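Local coordinates for tRNA threonylcarbamoyladenosine biosynthesis protein TsaE (Haemophilus influenzae, PDB 1HTW), which is required, as an ATP-binding P-loop protein, for forming the threonylcarbamoyl group on adenosine 37 of tRNAs that read codons beginning with adenine, at residues A[45-50]-A[81-86]. Residues are numbered along the deposited sequence; the frame is centred on the assembly and turned at random.
With MG (magnesium ion), chain D; ADP (adenosine-5'-diphosphate), chain H.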
ATOM      1  N   GLY A  45       3.424  -8.453  -7.983  1.00 14.64           N
ATOM      2  CA  GLY A  45       3.128  -7.111  -8.523  1.00 16.31           C
ATOM      3  C   GLY A  45       2.927  -6.103  -7.340  1.00 13.21           C
ATOM      4  O   GLY A  45       2.286  -5.078  -7.690  1.00 16.99           O
ATOM      5  N   LYS A  46       3.385  -6.372  -6.172  1.00 15.86           N
ATOM      6  CA  LYS A  46       3.125  -5.443  -5.013  1.00 18.08           C
ATOM      7  C   LYS A  46       3.812  -4.110  -5.297  1.00 19.44           C
ATOM      8  O   LYS A  46       3.189  -3.032  -5.246  1.00 16.33           O
ATOM      9  CB  LYS A  46       3.594  -6.013  -3.690  1.00 17.19           C
ATOM     10  CG  LYS A  46       3.037  -7.353  -3.237  1.00 15.82           C
ATOM     11  CD  LYS A  46       3.656  -7.925  -1.985  1.00 17.31           C
ATOM     12  CE  LYS A  46       5.100  -8.368  -2.124  1.00 26.71           C
ATOM     13  NZ  LYS A  46       5.272  -9.494  -3.143  1.00 19.87           N
ATOM     14  N   THR A  47       5.086  -4.172  -5.692  1.00 15.37           N
ATOM     15  CA  THR A  47       5.816  -2.948  -6.096  1.00 18.81           C
ATOM     16  C   THR A  47       5.327  -2.316  -7.312  1.00 17.92           C
ATOM     17  O   THR A  47       5.272  -1.041  -7.453  1.00 16.08           O
ATOM     18  CB  THR A  47       7.328  -3.291  -6.063  1.00 15.23           C
ATOM     19  OG1 THR A  47       7.706  -3.658  -4.781  1.00 17.37           O
ATOM     20  CG2 THR A  47       8.105  -2.047  -6.542  1.00 24.55           C
ATOM     21  N   THR A  48       4.817  -3.027  -8.365  1.00 15.86           N
ATOM     22  CA  THR A  48       4.237  -2.415  -9.536  1.00 13.25           C
ATOM     23  C   THR A  48       2.891  -1.679  -9.220  1.00 13.81           C
ATOM     24  O   THR A  48       2.686  -0.618  -9.758  1.00 16.51           O
ATOM     25  CB  THR A  48       3.895  -3.463 -10.614  1.00 15.62           C
ATOM     26  OG1 THR A  48       5.252  -3.958 -10.993  1.00 20.45           O
ATOM     27  CG2 THR A  48       3.243  -2.881 -11.810  1.00 18.27           C
ATOM     28  N   LEU A  49       2.163  -2.302  -8.304  1.00 14.58           N
ATOM     29  CA  LEU A  49       0.899  -1.599  -7.891  1.00 13.40           C
ATOM     30  C   LEU A  49       1.284  -0.304  -7.097  1.00 11.56           C
ATOM     31  O   LEU A  49       0.644   0.680  -7.474  1.00 14.22           O
ATOM     32  CB  LEU A  49       0.153  -2.517  -6.889  1.00 15.83           C
ATOM     33  CG  LEU A  49      -1.070  -1.851  -6.227  1.00 14.55           C
ATOM     34  CD1 LEU A  49      -2.005  -1.236  -7.244  1.00 20.00           C
ATOM     35  CD2 LEU A  49      -1.821  -2.863  -5.343  1.00 19.54           C
ATOM     36  N   THR A  50       2.236  -0.433  -6.264  1.00 15.74           N
ATOM     37  CA  THR A  50       2.725   0.791  -5.528  1.00 17.56           C
ATOM     38  C   THR A  50       3.165   1.845  -6.530  1.00 18.63           C
ATOM     39  O   THR A  50       2.873   3.040  -6.378  1.00 14.42           O
ATOM     40  CB  THR A  50       3.911   0.391  -4.682  1.00 15.57           C
ATOM     41  OG1 THR A  50       3.456  -0.506  -3.641  1.00 19.29           O
ATOM     42  CG2 THR A  50       4.484   1.642  -3.936  1.00 17.78           C
ATOM     43  N   ILE A  81       3.663   9.974   1.739  1.00 17.06           N
ATOM     44  CA  ILE A  81       3.317   8.575   1.474  1.00 16.97           C
ATOM     45  C   ILE A  81       4.573   7.743   1.732  1.00 15.84           C
ATOM     46  O   ILE A  81       5.621   8.147   1.232  1.00 19.70           O
ATOM     47  CB  ILE A  81       2.776   8.382   0.069  1.00 20.86           C
ATOM     48  CG1 ILE A  81       1.474   9.242  -0.059  1.00 18.83           C
ATOM     49  CG2 ILE A  81       2.387   6.896  -0.148  1.00 21.22           C
ATOM     50  CD1 ILE A  81       1.035   9.516  -1.433  1.00 28.57           C
ATOM     51  N   TYR A  82       4.416   6.703   2.494  1.00 13.85           N
ATOM     52  CA  TYR A  82       5.564   5.888   2.897  1.00 17.34           C
ATOM     53  C   TYR A  82       5.438   4.459   2.325  1.00 20.92           C
ATOM     54  O   TYR A  82       4.389   3.883   2.432  1.00 18.25           O
ATOM     55  CB  TYR A  82       5.673   5.798   4.413  1.00 14.33           C
ATOM     56  CG  TYR A  82       5.954   7.187   4.971  1.00 18.11           C
ATOM     57  CD1 TYR A  82       7.204   7.727   4.991  1.00 22.78           C
ATOM     58  CD2 TYR A  82       4.851   7.950   5.388  1.00 27.67           C
ATOM     59  CE1 TYR A  82       7.416   9.020   5.479  1.00 26.60           C
ATOM     60  CE2 TYR A  82       5.064   9.272   5.803  1.00 23.56           C
ATOM     61  CZ  TYR A  82       6.326   9.773   5.848  1.00 30.14           C
ATOM     62  OH  TYR A  82       6.517  11.058   6.375  1.00 29.49           O
ATOM     63  N   HIS A  83       6.473   4.094   1.572  1.00 16.98           N
ATOM     64  CA  HIS A  83       6.461   2.723   0.968  1.00 17.11           C
ATOM     65  C   HIS A  83       7.439   1.917   1.804  1.00 17.47           C
ATOM     66  O   HIS A  83       8.615   2.258   2.010  1.00 18.42           O
ATOM     67  CB  HIS A  83       6.958   2.848  -0.487  1.00 15.65           C
ATOM     68  CG  HIS A  83       7.041   1.497  -1.178  1.00 16.35           C
ATOM     69  ND1 HIS A  83       7.866   1.309  -2.252  1.00 20.49           N
ATOM     70  CD2 HIS A  83       6.378   0.352  -0.940  1.00 23.08           C
ATOM     71  CE1 HIS A  83       7.743   0.043  -2.671  1.00 19.54           C
ATOM     72  NE2 HIS A  83       6.817  -0.560  -1.924  1.00 19.19           N
ATOM     73  N   PHE A  84       6.921   0.811   2.357  1.00 17.05           N
ATOM     74  CA  PHE A  84       7.768  -0.078   3.177  1.00 17.67           C
ATOM     75  C   PHE A  84       7.938  -1.434   2.505  1.00 25.30           C
ATOM     76  O   PHE A  84       6.985  -1.919   1.911  1.00 22.04           O
ATOM     77  CB  PHE A  84       7.066  -0.341   4.519  1.00 17.65           C
ATOM     78  CG  PHE A  84       7.027   0.850   5.446  1.00 18.73           C
ATOM     79  CD1 PHE A  84       5.991   1.774   5.295  1.00 25.54           C
ATOM     80  CD2 PHE A  84       7.869   0.919   6.543  1.00 22.22           C
ATOM     81  CE1 PHE A  84       5.896   2.850   6.171  1.00 27.53           C
ATOM     82  CE2 PHE A  84       7.785   2.018   7.396  1.00 22.24           C
ATOM     83  CZ  PHE A  84       6.815   2.957   7.193  1.00 24.71           C
ATOM     84  N   ASP A  85       9.180  -1.939   2.511  1.00 20.14           N
ATOM     85  CA  ASP A  85       9.401  -3.359   2.160  1.00 19.43           C
ATOM     86  C   ASP A  85      10.173  -3.932   3.358  1.00 24.95           C
ATOM     87  O   ASP A  85      11.337  -3.543   3.545  1.00 25.23           O
ATOM     88  CB  ASP A  85      10.231  -3.579   0.904  1.00 24.38           C
ATOM     89  CG  ASP A  85      10.287  -5.135   0.665  1.00 24.75           C
ATOM     90  OD1 ASP A  85      10.095  -5.845   1.658  1.00 30.51           O
ATOM     91  OD2 ASP A  85      10.424  -5.531  -0.482  1.00 43.06           O
ATOM     92  N   LEU A  86       9.514  -4.706   4.173  1.00 21.49           N
ATOM     93  CA  LEU A  86       9.961  -5.166   5.446  1.00 21.30           C
ATOM     94  C   LEU A  86      10.670  -6.532   5.391  1.00 22.03           C
ATOM     95  O   LEU A  86      10.918  -7.098   6.446  1.00 25.96           O
ATOM     96  CB  LEU A  86       8.916  -5.203   6.536  1.00 23.82           C
ATOM     97  CG  LEU A  86       8.163  -3.904   6.872  1.00 23.71           C
ATOM     98  CD1 LEU A  86       7.204  -4.079   8.023  1.00 29.50           C
ATOM     99  CD2 LEU A  86       9.159  -2.776   7.141  1.00 29.96           C
TER
HETATM  100 MG    MG D 561       8.087  -5.623  -4.170  1.00 22.59          MG
HETATM  101  PB  ADP H 560       6.478  -7.853  -6.040  1.00 19.45           P
HETATM  102  O1B ADP H 560       6.765  -6.495  -5.388  1.00 18.98           O
HETATM  103  O2B ADP H 560       5.225  -8.459  -5.570  1.00 20.16           O
HETATM  104  O3B ADP H 560       7.741  -8.776  -5.757  1.00 26.45           O
HETATM  105  PA  ADP H 560       7.038  -6.574  -8.581  1.00 20.91           P
HETATM  106  O1A ADP H 560       8.427  -6.133  -8.249  1.00 25.00           O
HETATM  107  O2A ADP H 560       6.057  -5.491  -8.803  1.00 19.97           O
HETATM  108  O3A ADP H 560       6.508  -7.663  -7.563  1.00 15.72           O
HETATM  109  O5' ADP H 560       7.151  -7.425  -9.936  1.00 24.82           O
HETATM  110  C5' ADP H 560       6.087  -7.681 -10.815  1.00 15.63           C
HETATM  111  C4' ADP H 560       6.703  -8.153 -12.160  1.00 24.85           C
HETATM  112  O4' ADP H 560       5.676  -8.740 -12.956  1.00 24.46           O
HETATM  113  C3' ADP H 560       7.318  -7.026 -12.960  1.00 27.78           C
HETATM  114  O3' ADP H 560       8.565  -7.466 -13.585  1.00 31.52           O
HETATM  115  C2' ADP H 560       6.189  -6.697 -13.916  1.00 24.74           C
HETATM  116  O2' ADP H 560       6.588  -6.010 -15.087  1.00 31.93           O
HETATM  117  C1' ADP H 560       5.526  -8.072 -14.154  1.00 21.52           C
HETATM  118  N9  ADP H 560       4.127  -7.982 -14.489  1.00 33.39           N
HETATM  119  C8  ADP H 560       3.505  -8.584 -15.545  1.00 33.51           C
HETATM  120  N7  ADP H 560       2.225  -8.464 -15.627  1.00 32.82           N
HETATM  121  C5  ADP H 560       1.944  -7.723 -14.565  1.00 28.71           C
HETATM  122  C6  ADP H 560       0.695  -7.345 -14.134  1.00 23.30           C
HETATM  123  N6  ADP H 560      -0.453  -7.668 -14.712  1.00 19.99           N
HETATM  124  N1  ADP H 560       0.684  -6.690 -12.938  1.00 20.27           N
HETATM  125  C2  ADP H 560       1.832  -6.435 -12.289  1.00 19.75           C
HETATM  126  N3  ADP H 560       3.091  -6.803 -12.604  1.00 23.88           N
HETATM  127  C4  ADP H 560       3.044  -7.423 -13.808  1.00 25.84           C
HETATM  128  O   HOH W   1       9.789  -4.836  -2.883  1.00 27.95           O
HETATM  129  O   HOH W   2       8.587  -7.590  -3.529  1.00 23.47           O
HETATM  130  O   HOH W   3       9.615  -5.740  -5.736  1.00 24.39           O
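Lys-46 O is gripped twice by Thr-50, the residue whose methyl group packs on the ring of His-83. Thr-50 N makes the regular helix bond to Lys-46 O at 2.9 Å. Thr-50 OG1 adds a second bond to Lys-46 O at 3.0 Å, arriving from above the carbonyl plane, 38° out of it. The bond helps hold the rotamer in which CG2, anti to the Thr-50 N, points to the strand. Thr-50 CG2 then stands over the middle of the imidazole, 3.6 Å from the His-83 ring centroid and 2° off the ring normal. It is a CH-pi contact, with all five ring atoms about equally far from the methyl. His-83 extends its ring toward the helix with CG anti to the backbone N (chi1 178°). The edge of the His-83 ring faces Thr-47: CE1 lies 4.3 Å from Thr-47 OG1, a loose contact.

Residues 45-50 are the end of the P-loop (Walker A motif) and the first turn of helix 46-56. Residues 81-86 lie mostly on strand 79-85, next to strand 109-113 in the sheet. The nucleotide site joins the two segments through magnesium. Thr-47 OG1 binds the ion at 2.1 Å, together with ADP O1B, three waters and Glu-113 OE1. Glu-113 OE2 is hydrogen-bonded to His-83 NE2, so the histidine lies in the second shell and probably helps position a metal ligand. Asp-85 reaches the ion indirectly: magnesium-bound water 1 donates to its OD2 at 2.6 Å.

On the phosphate side, ADP O2B accepts hydrogen bonds from Gly-45 N, Lys-46 N and Lys-46 NZ, the last at 2.6 Å. The lysine chain bends at its last two torsions to curl around this oxygen, and NZ also bonds to Gly-40 O. Thr-48 uses both N and OG1 on ADP O2A of the alpha phosphate.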